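Local structure of putative ABC transporter, periplasmic binding protein, amino acid (Neisseria gonorrhoeae, 2YJP) at residues L168-T173 / D192-T197; G63-F68 / A210-L215; N108-V113 / A123-T128; D164-V169 / E185-K190. The protein probably serves as the solute receptor of an ABC transporter, binding L-cysteine in the cleft between its two lobes. The protein carries 1 engineered substitution. All coordinates share one frame; numbering follows the deposited sequence.

Interaction 1. Residues L168-T173 / D192-T197; sequences LVNKGT and DQNTET. With ZN (zinc ion), chain G; ZN (zinc ion), chain J; CYS (cysteine), chain D.
The backbone carbonyl oxygen of D192 is gripped from several directions. N170 ND2 gives it a short but weak hydrogen bond of 2.7 Å, bent to 133°, and waters 2 and 3 each donate to the same oxygen. The same ND2 also bonds F191 O, its stronger partner, so N170 ties the end of its strand to the loop entering helix 194-202. With CG anti to the backbone N (chi1 176°), this torsion brings the N170 amide up to the D192 carbonyl. Its OD1 lies 3.2 Å from N194 OD1, two acceptors that cannot bond directly; water 1 mediates instead, donating to N170 OD1 and accepting from N194 ND2. The two side chains cross at about a right angle, their amide planes 56° apart, and N194 OD1 takes its own hydrogen bond from H211. T197 suits its buried place by splitting its two branches. Its OG1 returns to the Q193 carbonyl of its own helix turn at 2.8 Å, while CG2 packs 3.7 Å from V169 C and also meets L168 CB. Nearer the solvent, K171 runs alongside D192, its CD 4.0 Å from D192 OD1. D192 OD2 binds a zinc ion at 2.0 Å together with E105. Beyond N170 the chain makes a type II turn, where G172 accepts the positive phi. T173 OG1 closes the turn on N170 O at 2.8 Å, and T173 CA borders the bound cysteine. Such a turn at the carboxyl end of a parallel strand, leading into the next helix, is typical of ligand sites in the alpha/beta lobes of periplasmic binding proteins.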
# COMPACT_ATOMS: atom_id res chain seq x y z
N LEU A 168 4.97 -16.22 -6.31
CA LEU A 168 4.54 -15.78 -4.97
C LEU A 168 3.77 -14.45 -5.01
O LEU A 168 4.15 -13.50 -5.73
CB LEU A 168 5.75 -15.61 -4.07
CG LEU A 168 6.53 -16.92 -3.91
CD1 LEU A 168 7.89 -16.74 -3.28
CD2 LEU A 168 5.71 -17.84 -3.06
N VAL A 169 2.66 -14.38 -4.28
CA VAL A 169 1.99 -13.13 -4.11
C VAL A 169 1.50 -13.02 -2.66
O VAL A 169 1.20 -14.06 -1.99
CB VAL A 169 0.72 -12.98 -5.05
CG1 VAL A 169 1.11 -12.83 -6.50
CG2 VAL A 169 -0.32 -14.15 -4.84
N ASN A 170 1.39 -11.76 -2.20
CA ASN A 170 0.75 -11.46 -0.93
C ASN A 170 -0.75 -11.59 -1.18
O ASN A 170 -1.27 -10.95 -2.11
CB ASN A 170 1.20 -10.10 -0.43
CG ASN A 170 0.51 -9.63 0.86
OD1 ASN A 170 0.26 -8.54 1.02
ND2 ASN A 170 0.32 -10.43 1.77
N LYS A 171 -1.42 -12.47 -0.42
CA LYS A 171 -2.82 -12.67 -0.59
C LYS A 171 -3.62 -11.33 -0.51
O LYS A 171 -3.38 -10.53 0.40
CB LYS A 171 -3.36 -13.73 0.42
CG LYS A 171 -4.88 -13.95 0.33
CD LYS A 171 -5.39 -15.21 1.10
CE LYS A 171 -6.91 -15.13 1.34
NZ LYS A 171 -7.39 -16.11 2.43
N GLY A 172 -4.55 -11.14 -1.45
CA GLY A 172 -5.53 -10.05 -1.40
C GLY A 172 -4.97 -8.74 -1.99
O GLY A 172 -5.52 -7.69 -1.77
N THR A 173 -3.81 -8.82 -2.66
CA THR A 173 -3.24 -7.67 -3.31
C THR A 173 -3.70 -7.56 -4.77
O THR A 173 -4.30 -8.49 -5.34
CB THR A 173 -1.68 -7.68 -3.28
OG1 THR A 173 -1.16 -8.86 -3.90
CG2 THR A 173 -1.13 -7.53 -1.84
N ASP A 192 -0.49 -14.57 3.67
CA ASP A 192 -1.22 -13.41 4.30
C ASP A 192 -0.38 -12.12 4.43
O ASP A 192 -0.87 -11.05 4.15
CB ASP A 192 -1.75 -13.80 5.68
CG ASP A 192 -2.95 -14.78 5.62
OD1 ASP A 192 -3.30 -15.15 4.51
OD2 ASP A 192 -3.59 -15.15 6.67
N GLN A 193 0.89 -12.26 4.83
CA GLN A 193 1.74 -11.17 5.21
C GLN A 193 2.89 -10.93 4.22
O GLN A 193 3.39 -11.93 3.62
CB GLN A 193 2.36 -11.52 6.55
CG GLN A 193 1.35 -11.84 7.59
CD GLN A 193 2.01 -12.03 8.99
OE1 GLN A 193 2.81 -11.20 9.41
NE2 GLN A 193 1.67 -13.12 9.68
N ASN A 194 3.37 -9.68 4.12
CA ASN A 194 4.49 -9.42 3.23
C ASN A 194 5.76 -10.15 3.64
O ASN A 194 6.42 -10.68 2.79
CB ASN A 194 4.77 -7.91 2.99
CG ASN A 194 3.64 -7.24 2.16
OD1 ASN A 194 3.38 -7.67 1.04
ND2 ASN A 194 2.93 -6.24 2.76
N THR A 195 6.10 -10.11 4.92
CA THR A 195 7.30 -10.76 5.44
C THR A 195 7.32 -12.23 5.07
O THR A 195 8.31 -12.71 4.55
CB THR A 195 7.39 -10.59 6.96
OG1 THR A 195 7.47 -9.19 7.25
CG2 THR A 195 8.71 -11.26 7.51
N GLU A 196 6.22 -12.95 5.27
CA GLU A 196 6.14 -14.35 4.83
C GLU A 196 6.40 -14.47 3.34
O GLU A 196 7.16 -15.37 2.91
CB GLU A 196 4.78 -14.99 5.08
CG GLU A 196 4.39 -15.24 6.50
CD GLU A 196 2.89 -15.67 6.57
OE1 GLU A 196 1.98 -15.00 5.92
OE2 GLU A 196 2.62 -16.69 7.27
N THR A 197 5.77 -13.60 2.55
CA THR A 197 5.85 -13.71 1.10
C THR A 197 7.30 -13.53 0.58
O THR A 197 7.81 -14.32 -0.22
CB THR A 197 4.92 -12.70 0.43
OG1 THR A 197 3.60 -12.84 0.98
CG2 THR A 197 4.85 -12.95 -1.09
ZN ZN G . -3.64 -13.80 8.14
ZN ZN J . 0.88 -17.54 7.35
N CYS D . -1.35 -1.31 -3.22
CA CYS D . -1.63 -2.73 -3.56
C CYS D . -3.05 -3.10 -3.14
O CYS D . -3.80 -2.21 -2.65
CB CYS D . -0.66 -3.68 -2.87
SG CYS D . -0.62 -3.53 -1.07
OXT CYS D . -3.43 -4.26 -3.31
O HOH W 1 0.83 -5.75 0.63
O HOH W 2 -0.68 -7.96 3.72
O HOH W 3 -3.21 -10.39 3.06
O HOH W 4 -0.36 -17.15 5.29
O HOH W 5 1.66 -19.88 7.50

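Interaction 2. Residues G63-F68 / A210-L215; sequences GDKPPF and AHDNAL. With CYS (cysteine), chain D.
The F68 ring turns its edge to the start of helix 213-222: A214 CB lies 3.8 Å from F68 CZ, near the ring plane, and L215 N is a further edge neighbour, while P67 CG sits over one face. The H211 imidazole carries L215 CD2 over the centre of one face, 3.3 Å above its plane. K65 CE approaches the same ring obliquely, and the sulfur of the bound cysteine lies at the ring's edge. L215 thus fills the angle between two pocket residues, since its CD1 also touches K65 CG at 3.9 Å. Extended throughout, with CG anti to the backbone N (chi1 -161°), the K65 chain spans the cleft to form a salt bridge. Its NZ meets D212 OD2 at 2.8 Å, coming from above the carboxylate plane, and also bonds N124 OD1. D212 OD2 also accepts from the ligand N at 2.7 Å. H211 is fixed in rotation from both nitrogens: D212 N donates to ND1 in the ring plane, and NE2 pairs with N194 OD1, a pattern consistent with a neutral ring. One buried carboxylate oxygen thus serves two cationic groups, which would favour its ionised form; with K65 NZ 3.1 Å from the ligand SG, the thiol probably feels a positive field.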
# COMPACT_ATOMS: atom_id res chain seq x y z
N GLY A 63 1.92 -3.14 8.68
CA GLY A 63 3.02 -3.31 9.57
C GLY A 63 4.32 -3.74 8.91
O GLY A 63 5.39 -3.76 9.58
N ASP A 64 4.28 -4.14 7.64
CA ASP A 64 5.45 -4.79 7.04
C ASP A 64 5.60 -4.43 5.57
O ASP A 64 6.00 -5.24 4.75
CB ASP A 64 5.37 -6.31 7.20
CG ASP A 64 4.12 -6.92 6.50
OD1 ASP A 64 3.22 -6.16 6.04
OD2 ASP A 64 4.06 -8.18 6.41
N LYS A 65 5.23 -3.21 5.22
CA LYS A 65 5.37 -2.76 3.86
C LYS A 65 6.25 -1.48 3.79
O LYS A 65 5.84 -0.44 3.24
CB LYS A 65 3.99 -2.54 3.21
CG LYS A 65 4.06 -2.54 1.68
CD LYS A 65 2.75 -1.99 1.02
CE LYS A 65 2.88 -2.02 -0.46
NZ LYS A 65 1.74 -1.51 -1.25
N PRO A 66 7.46 -1.56 4.34
CA PRO A 66 8.28 -0.36 4.24
C PRO A 66 8.58 -0.11 2.74
O PRO A 66 8.81 -1.05 1.97
CB PRO A 66 9.56 -0.74 4.99
CG PRO A 66 9.68 -2.25 4.80
CD PRO A 66 8.24 -2.77 4.70
N PRO A 67 8.64 1.16 2.32
CA PRO A 67 8.60 2.37 3.11
C PRO A 67 7.24 3.02 3.26
O PRO A 67 7.18 4.22 3.62
CB PRO A 67 9.46 3.32 2.30
CG PRO A 67 9.15 2.89 0.83
CD PRO A 67 9.02 1.40 0.91
N PHE A 68 6.15 2.29 3.01
CA PHE A 68 4.81 2.87 3.05
C PHE A 68 4.14 2.80 4.42
O PHE A 68 3.51 3.77 4.86
CB PHE A 68 3.97 2.21 1.94
CG PHE A 68 4.62 2.34 0.59
CD1 PHE A 68 4.65 3.57 -0.04
CD2 PHE A 68 5.31 1.29 0.01
CE1 PHE A 68 5.28 3.77 -1.25
CE2 PHE A 68 5.98 1.46 -1.20
CZ PHE A 68 5.95 2.76 -1.83
N ALA A 210 5.38 -11.26 -7.36
CA ALA A 210 4.77 -10.10 -7.97
C ALA A 210 4.11 -9.21 -6.90
O ALA A 210 3.50 -9.73 -5.96
CB ALA A 210 3.75 -10.54 -9.00
N HIS A 211 4.22 -7.90 -7.09
CA HIS A 211 3.70 -6.89 -6.13
C HIS A 211 3.82 -5.49 -6.76
O HIS A 211 4.27 -5.36 -7.91
CB HIS A 211 4.57 -6.90 -4.84
CG HIS A 211 3.79 -6.70 -3.58
ND1 HIS A 211 2.85 -5.70 -3.43
CD2 HIS A 211 3.81 -7.36 -2.40
CE1 HIS A 211 2.33 -5.76 -2.22
NE2 HIS A 211 2.90 -6.76 -1.57
N ASP A 212 3.45 -4.46 -5.99
CA ASP A 212 3.61 -3.06 -6.39
C ASP A 212 5.07 -2.89 -6.75
O ASP A 212 5.94 -3.27 -5.98
CB ASP A 212 3.23 -2.09 -5.21
CG ASP A 212 1.72 -1.99 -4.98
OD1 ASP A 212 0.96 -2.58 -5.79
OD2 ASP A 212 1.25 -1.30 -3.97
N ASN A 213 5.39 -2.26 -7.88
CA ASN A 213 6.82 -2.15 -8.25
C ASN A 213 7.65 -1.32 -7.28
O ASN A 213 8.82 -1.66 -7.00
CB ASN A 213 7.06 -1.73 -9.72
CG ASN A 213 6.39 -0.38 -10.11
OD1 ASN A 213 6.02 0.47 -9.27
ND2 ASN A 213 6.27 -0.17 -11.44
N ALA A 214 7.06 -0.25 -6.76
CA ALA A 214 7.72 0.59 -5.79
C ALA A 214 8.12 -0.23 -4.56
O ALA A 214 9.18 -0.05 -4.02
CB ALA A 214 6.78 1.78 -5.38
N LEU A 215 7.25 -1.10 -4.08
CA LEU A 215 7.67 -1.97 -3.01
C LEU A 215 8.87 -2.81 -3.47
O LEU A 215 9.87 -2.92 -2.76
CB LEU A 215 6.52 -2.91 -2.58
CG LEU A 215 6.90 -3.93 -1.51
CD1 LEU A 215 7.40 -3.22 -0.22
CD2 LEU A 215 5.72 -4.83 -1.22
N CYS D . -1.35 -1.31 -3.22
CA CYS D . -1.63 -2.73 -3.56
C CYS D . -3.05 -3.10 -3.14
O CYS D . -3.80 -2.21 -2.65
CB CYS D . -0.66 -3.68 -2.87
SG CYS D . -0.62 -3.53 -1.07
OXT CYS D . -3.43 -4.26 -3.31

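Interaction 3. Residues N108-V113 / A123-T128; sequences NRVEYV and ANFTQT. With CYS (cysteine), chain D.
A bend at chi3 (-68°) in an otherwise extended R109 chain brings one face of its guanidinium against F125 CD1; F125 has its own CG anti to the backbone N (chi1 -158°), which sets the ring against R109 and V110. The two side chains of R109 and F125 slide past each other in opposite directions. F125 CD1 lies over the middle of the guanidinium, 3.3 Å from R109 CZ, but the planes are 37° apart, so this is no parallel stack. Further down the chain, R109 CD makes a CH-pi contact over the ring face, 4.1 Å from its centroid. V110 CG2 completes the packing at the ring's edge. Arginine suits this place because each nitrogen has work to do: NH1 donates to A123 O at 2.9 Å, within the guanidinium plane and almost in line with the carbonyl, while NE bonds A106 O. Held flat in this way, the group offers NH2 to the ligand OXT at 3.0 Å, with a weaker NH1 bond to the ligand O. That O also takes an almost straight bond from T126 N, at 2.8 Å. The ligand N donates to N124 O at 2.6 Å and to T126 OG1 at 2.8 Å. R131 NH1 is also hydrogen-bonded to the ligand. An arginine on the alpha-carboxylate, with backbone N-H on the same group and oxygen acceptors round the ammonium, is characteristic of amino acid receptors of solute-binding protein family 3.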
# COMPACT_ATOMS: atom_id res chain seq x y z
N ASN A 108 -7.51 -7.96 4.53
CA ASN A 108 -8.48 -7.59 5.58
C ASN A 108 -8.94 -6.16 5.47
O ASN A 108 -9.82 -5.72 6.24
CB ASN A 108 -7.88 -7.76 6.99
CG ASN A 108 -7.83 -9.21 7.44
OD1 ASN A 108 -8.47 -10.05 6.84
ND2 ASN A 108 -7.04 -9.50 8.45
N ARG A 109 -8.33 -5.42 4.53
CA ARG A 109 -8.57 -3.99 4.44
C ARG A 109 -10.05 -3.65 4.26
O ARG A 109 -10.53 -2.80 4.97
CB ARG A 109 -7.74 -3.33 3.35
CG ARG A 109 -6.25 -3.28 3.71
CD ARG A 109 -5.45 -2.73 2.53
NE ARG A 109 -5.48 -3.69 1.43
CZ ARG A 109 -4.67 -3.61 0.39
NH1 ARG A 109 -3.81 -2.62 0.35
NH2 ARG A 109 -4.72 -4.52 -0.56
N VAL A 110 -10.73 -4.32 3.33
CA VAL A 110 -12.12 -4.11 3.08
C VAL A 110 -12.96 -4.48 4.32
O VAL A 110 -13.72 -3.64 4.80
CB VAL A 110 -12.61 -4.92 1.82
CG1 VAL A 110 -14.15 -4.96 1.75
CG2 VAL A 110 -12.01 -4.33 0.54
N GLU A 111 -12.79 -5.70 4.84
CA GLU A 111 -13.50 -6.13 6.04
C GLU A 111 -13.36 -5.20 7.28
O GLU A 111 -14.29 -5.02 8.03
CB GLU A 111 -13.08 -7.58 6.40
CG GLU A 111 -13.73 -8.11 7.70
CD GLU A 111 -15.28 -8.06 7.67
OE1 GLU A 111 -15.91 -8.44 6.67
OE2 GLU A 111 -15.91 -7.65 8.65
N TYR A 112 -12.20 -4.60 7.46
CA TYR A 112 -11.90 -3.86 8.68
C TYR A 112 -12.59 -2.53 8.63
O TYR A 112 -13.08 -2.02 9.64
CB TYR A 112 -10.39 -3.63 8.82
CG TYR A 112 -9.60 -4.74 9.54
CD1 TYR A 112 -9.97 -6.02 9.54
CD2 TYR A 112 -8.51 -4.46 10.22
CE1 TYR A 112 -9.22 -6.99 10.21
CE2 TYR A 112 -7.76 -5.43 10.85
CZ TYR A 112 -8.10 -6.68 10.85
OH TYR A 112 -7.31 -7.59 11.53
N VAL A 113 -12.62 -1.94 7.44
CA VAL A 113 -13.30 -0.67 7.26
C VAL A 113 -14.80 -0.89 7.19
O VAL A 113 -15.56 -0.08 7.71
CB VAL A 113 -12.75 0.05 5.98
CG1 VAL A 113 -13.71 0.15 4.97
CG2 VAL A 113 -12.74 1.37 6.16
N ALA A 123 -3.77 1.66 4.40
CA ALA A 123 -2.85 0.58 4.15
C ALA A 123 -2.56 0.51 2.65
O ALA A 123 -3.07 -0.35 1.94
CB ALA A 123 -3.38 -0.76 4.68
N ASN A 124 -1.71 1.45 2.20
CA ASN A 124 -1.27 1.59 0.80
C ASN A 124 -2.20 0.94 -0.25
O ASN A 124 -1.78 0.04 -1.01
CB ASN A 124 0.20 1.08 0.68
CG ASN A 124 0.99 1.82 -0.38
OD1 ASN A 124 1.57 1.20 -1.30
ND2 ASN A 124 1.02 3.16 -0.26
N PHE A 125 -3.40 1.50 -0.39
CA PHE A 125 -4.55 0.82 -0.92
C PHE A 125 -4.91 1.24 -2.35
O PHE A 125 -5.36 2.39 -2.61
CB PHE A 125 -5.75 1.09 0.02
CG PHE A 125 -6.86 0.09 -0.07
CD1 PHE A 125 -6.67 -1.18 -0.58
CD2 PHE A 125 -8.13 0.44 0.41
CE1 PHE A 125 -7.75 -2.09 -0.62
CE2 PHE A 125 -9.19 -0.44 0.38
CZ PHE A 125 -9.00 -1.70 -0.12
N THR A 126 -4.71 0.32 -3.30
CA THR A 126 -4.92 0.68 -4.68
C THR A 126 -6.42 0.71 -4.93
O THR A 126 -7.15 -0.22 -4.57
CB THR A 126 -4.27 -0.34 -5.62
OG1 THR A 126 -2.85 -0.40 -5.39
CG2 THR A 126 -4.56 0.04 -7.12
N GLN A 127 -6.87 1.79 -5.54
CA GLN A 127 -8.24 1.94 -6.00
C GLN A 127 -8.48 1.13 -7.26
O GLN A 127 -7.71 1.23 -8.22
CB GLN A 127 -8.50 3.41 -6.27
CG GLN A 127 -9.85 3.65 -6.94
CD GLN A 127 -10.22 5.12 -7.04
OE1 GLN A 127 -9.37 6.01 -7.00
NE2 GLN A 127 -11.53 5.38 -7.20
N THR A 128 -9.51 0.28 -7.21
CA THR A 128 -9.99 -0.47 -8.37
C THR A 128 -11.51 -0.38 -8.44
O THR A 128 -12.16 -0.15 -7.43
CB THR A 128 -9.56 -1.98 -8.35
OG1 THR A 128 -10.35 -2.73 -7.40
CG2 THR A 128 -8.06 -2.13 -8.03
N CYS D . -1.35 -1.31 -3.22
CA CYS D . -1.63 -2.73 -3.56
C CYS D . -3.05 -3.10 -3.14
O CYS D . -3.80 -2.21 -2.65
CB CYS D . -0.66 -3.68 -2.87
SG CYS D . -0.62 -3.53 -1.07
OXT CYS D . -3.43 -4.26 -3.31

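Interaction 4. Residues D164-V169 / E185-K190; sequences DQTLLV and EVKLLK. With ZN (zinc ion), chain E.
Main-chain hydrogen bonds join T166-V169 and K187-K190 as neighbouring parallel strands. L167 lies at their centre: its N donates to K187 O at 2.8 Å and its O accepts from L189 N at 2.9 Å, after which V169 N takes up L189 O at 3.1 Å. CA-H...O contacts supplement these, one of them from K190 CA to V169 O. Apolar packing differs on the two faces. On one, L167 CD2 and L188 CD2 meet at 3.7 Å with their side chains pointing the same way, V186 CG1 covers L167 CB, and helix 174-182 lies above through F179. On the other, L189 CB touches both L168 CD2 and T166 CG2; the latter approach, at 3.4 Å, is tight. Long aliphatic stems serve at the margin. K187 bends at chi3 (95°) so that its CE passes T166 OG1, and K190 CG lies against V169 CG2. Water-mediated links extend the strand pairing at the start of the two strands, where water 7 donates to Q165 O and accepts from K187 N. Beyond it, E185 OE2 and H183 bind a zinc ion at the surface. Leucine and valine therefore pack the middle of this pairing, while the lysines lay their aliphatic stems along the edge and send their ammonium groups to water 6 and D176.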
# COMPACT_ATOMS: atom_id res chain seq x y z
N ASP A 164 5.24 -24.64 -15.20
CA ASP A 164 5.66 -25.70 -14.23
C ASP A 164 6.35 -25.10 -12.99
O ASP A 164 7.13 -25.78 -12.31
CB ASP A 164 6.55 -26.77 -14.89
CG ASP A 164 5.81 -27.60 -15.93
OD1 ASP A 164 4.56 -27.69 -15.80
OD2 ASP A 164 6.45 -28.14 -16.87
N GLN A 165 6.07 -23.83 -12.73
CA GLN A 165 6.74 -23.11 -11.66
C GLN A 165 5.73 -22.28 -10.84
O GLN A 165 4.60 -22.08 -11.27
CB GLN A 165 7.84 -22.23 -12.24
CG GLN A 165 8.89 -22.99 -13.07
CD GLN A 165 10.07 -23.50 -12.25
OE1 GLN A 165 9.91 -24.10 -11.17
NE2 GLN A 165 11.28 -23.27 -12.76
N THR A 166 6.16 -21.77 -9.69
CA THR A 166 5.30 -21.07 -8.77
C THR A 166 5.60 -19.57 -8.67
O THR A 166 6.76 -19.19 -8.57
CB THR A 166 5.38 -21.76 -7.37
OG1 THR A 166 4.83 -23.08 -7.46
CG2 THR A 166 4.60 -21.01 -6.30
N LEU A 167 4.56 -18.74 -8.72
CA LEU A 167 4.71 -17.30 -8.47
C LEU A 167 4.17 -16.97 -7.09
O LEU A 167 3.08 -17.43 -6.72
CB LEU A 167 3.97 -16.48 -9.55
CG LEU A 167 3.96 -14.97 -9.48
CD1 LEU A 167 5.37 -14.36 -9.67
CD2 LEU A 167 2.98 -14.45 -10.53
N LEU A 168 4.97 -16.22 -6.31
CA LEU A 168 4.54 -15.78 -4.97
C LEU A 168 3.77 -14.45 -5.01
O LEU A 168 4.15 -13.50 -5.73
CB LEU A 168 5.75 -15.61 -4.07
CG LEU A 168 6.53 -16.92 -3.91
CD1 LEU A 168 7.89 -16.74 -3.28
CD2 LEU A 168 5.71 -17.84 -3.06
N VAL A 169 2.66 -14.38 -4.28
CA VAL A 169 1.99 -13.13 -4.11
C VAL A 169 1.50 -13.02 -2.66
O VAL A 169 1.20 -14.06 -1.99
CB VAL A 169 0.72 -12.98 -5.05
CG1 VAL A 169 1.11 -12.83 -6.50
CG2 VAL A 169 -0.32 -14.15 -4.84
N GLU A 185 -3.22 -19.37 -16.08
CA GLU A 185 -2.27 -20.43 -16.35
C GLU A 185 -1.07 -20.40 -15.36
O GLU A 185 -0.32 -21.35 -15.29
CB GLU A 185 -1.81 -20.34 -17.81
CG GLU A 185 -0.60 -19.41 -18.10
CD GLU A 185 -0.99 -17.91 -18.29
OE1 GLU A 185 -2.13 -17.57 -17.99
OE2 GLU A 185 -0.13 -17.09 -18.77
N VAL A 186 -0.87 -19.29 -14.65
CA VAL A 186 0.26 -19.16 -13.74
C VAL A 186 -0.13 -19.65 -12.34
O VAL A 186 -1.09 -19.13 -11.73
CB VAL A 186 0.80 -17.68 -13.63
CG1 VAL A 186 1.88 -17.56 -12.53
CG2 VAL A 186 1.35 -17.21 -15.00
N LYS A 187 0.62 -20.62 -11.83
CA LYS A 187 0.40 -21.17 -10.51
C LYS A 187 0.84 -20.18 -9.40
O LYS A 187 1.99 -19.74 -9.38
CB LYS A 187 1.12 -22.50 -10.41
CG LYS A 187 1.13 -23.12 -9.03
CD LYS A 187 1.17 -24.65 -9.09
CE LYS A 187 2.62 -25.22 -8.98
NZ LYS A 187 3.31 -25.64 -10.30
N LEU A 188 -0.08 -19.85 -8.49
CA LEU A 188 0.18 -18.90 -7.40
C LEU A 188 0.29 -19.58 -6.04
O LEU A 188 -0.53 -20.45 -5.67
CB LEU A 188 -0.96 -17.88 -7.29
CG LEU A 188 -1.24 -17.02 -8.54
CD1 LEU A 188 -2.49 -16.16 -8.29
CD2 LEU A 188 0.05 -16.20 -8.98
N LEU A 189 1.27 -19.14 -5.28
CA LEU A 189 1.37 -19.47 -3.87
C LEU A 189 1.22 -18.17 -3.07
O LEU A 189 1.98 -17.24 -3.22
CB LEU A 189 2.71 -20.13 -3.57
CG LEU A 189 2.93 -20.60 -2.13
CD1 LEU A 189 2.05 -21.70 -1.79
CD2 LEU A 189 4.23 -21.26 -1.99
N LYS A 190 0.21 -18.14 -2.21
CA LYS A 190 -0.20 -16.90 -1.54
C LYS A 190 0.09 -16.96 -0.02
O LYS A 190 -0.06 -17.98 0.62
CB LYS A 190 -1.69 -16.63 -1.80
CG LYS A 190 -2.13 -16.97 -3.19
CD LYS A 190 -3.52 -16.42 -3.50
CE LYS A 190 -4.01 -16.95 -4.86
NZ LYS A 190 -5.30 -16.37 -5.35
ZN ZN E . -0.86 -15.26 -19.36
O HOH W 6 5.91 -25.98 -9.22
O HOH W 7 2.81 -21.81 -13.08
O HOH W 8 -2.64 -15.10 -19.69

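How the interactions relate
Along the chain, interaction 3 closes before interactions 1 and 4 open, and the two segments of interaction 2 enclose all three. Interactions 1 and 4 share strand 166-170, their centres 12 Å apart: interaction 4 pairs it with strand 187-191 in a beta-alpha-beta unit, and interaction 1 takes over where both strands end. Strand 208-212 of interaction 2 flanks strand 166-170 in the same sheet, and H211 bonds N194 between interactions 1 and 2, whose centres are about 10 Å apart. Interaction 3 joins interaction 2 through K65 and N124. Interactions 1, 2 and 3 thus converge on the bound cysteine from different sides, whereas interaction 4 lies farther out, its centre about 23 Å from that of interaction 3.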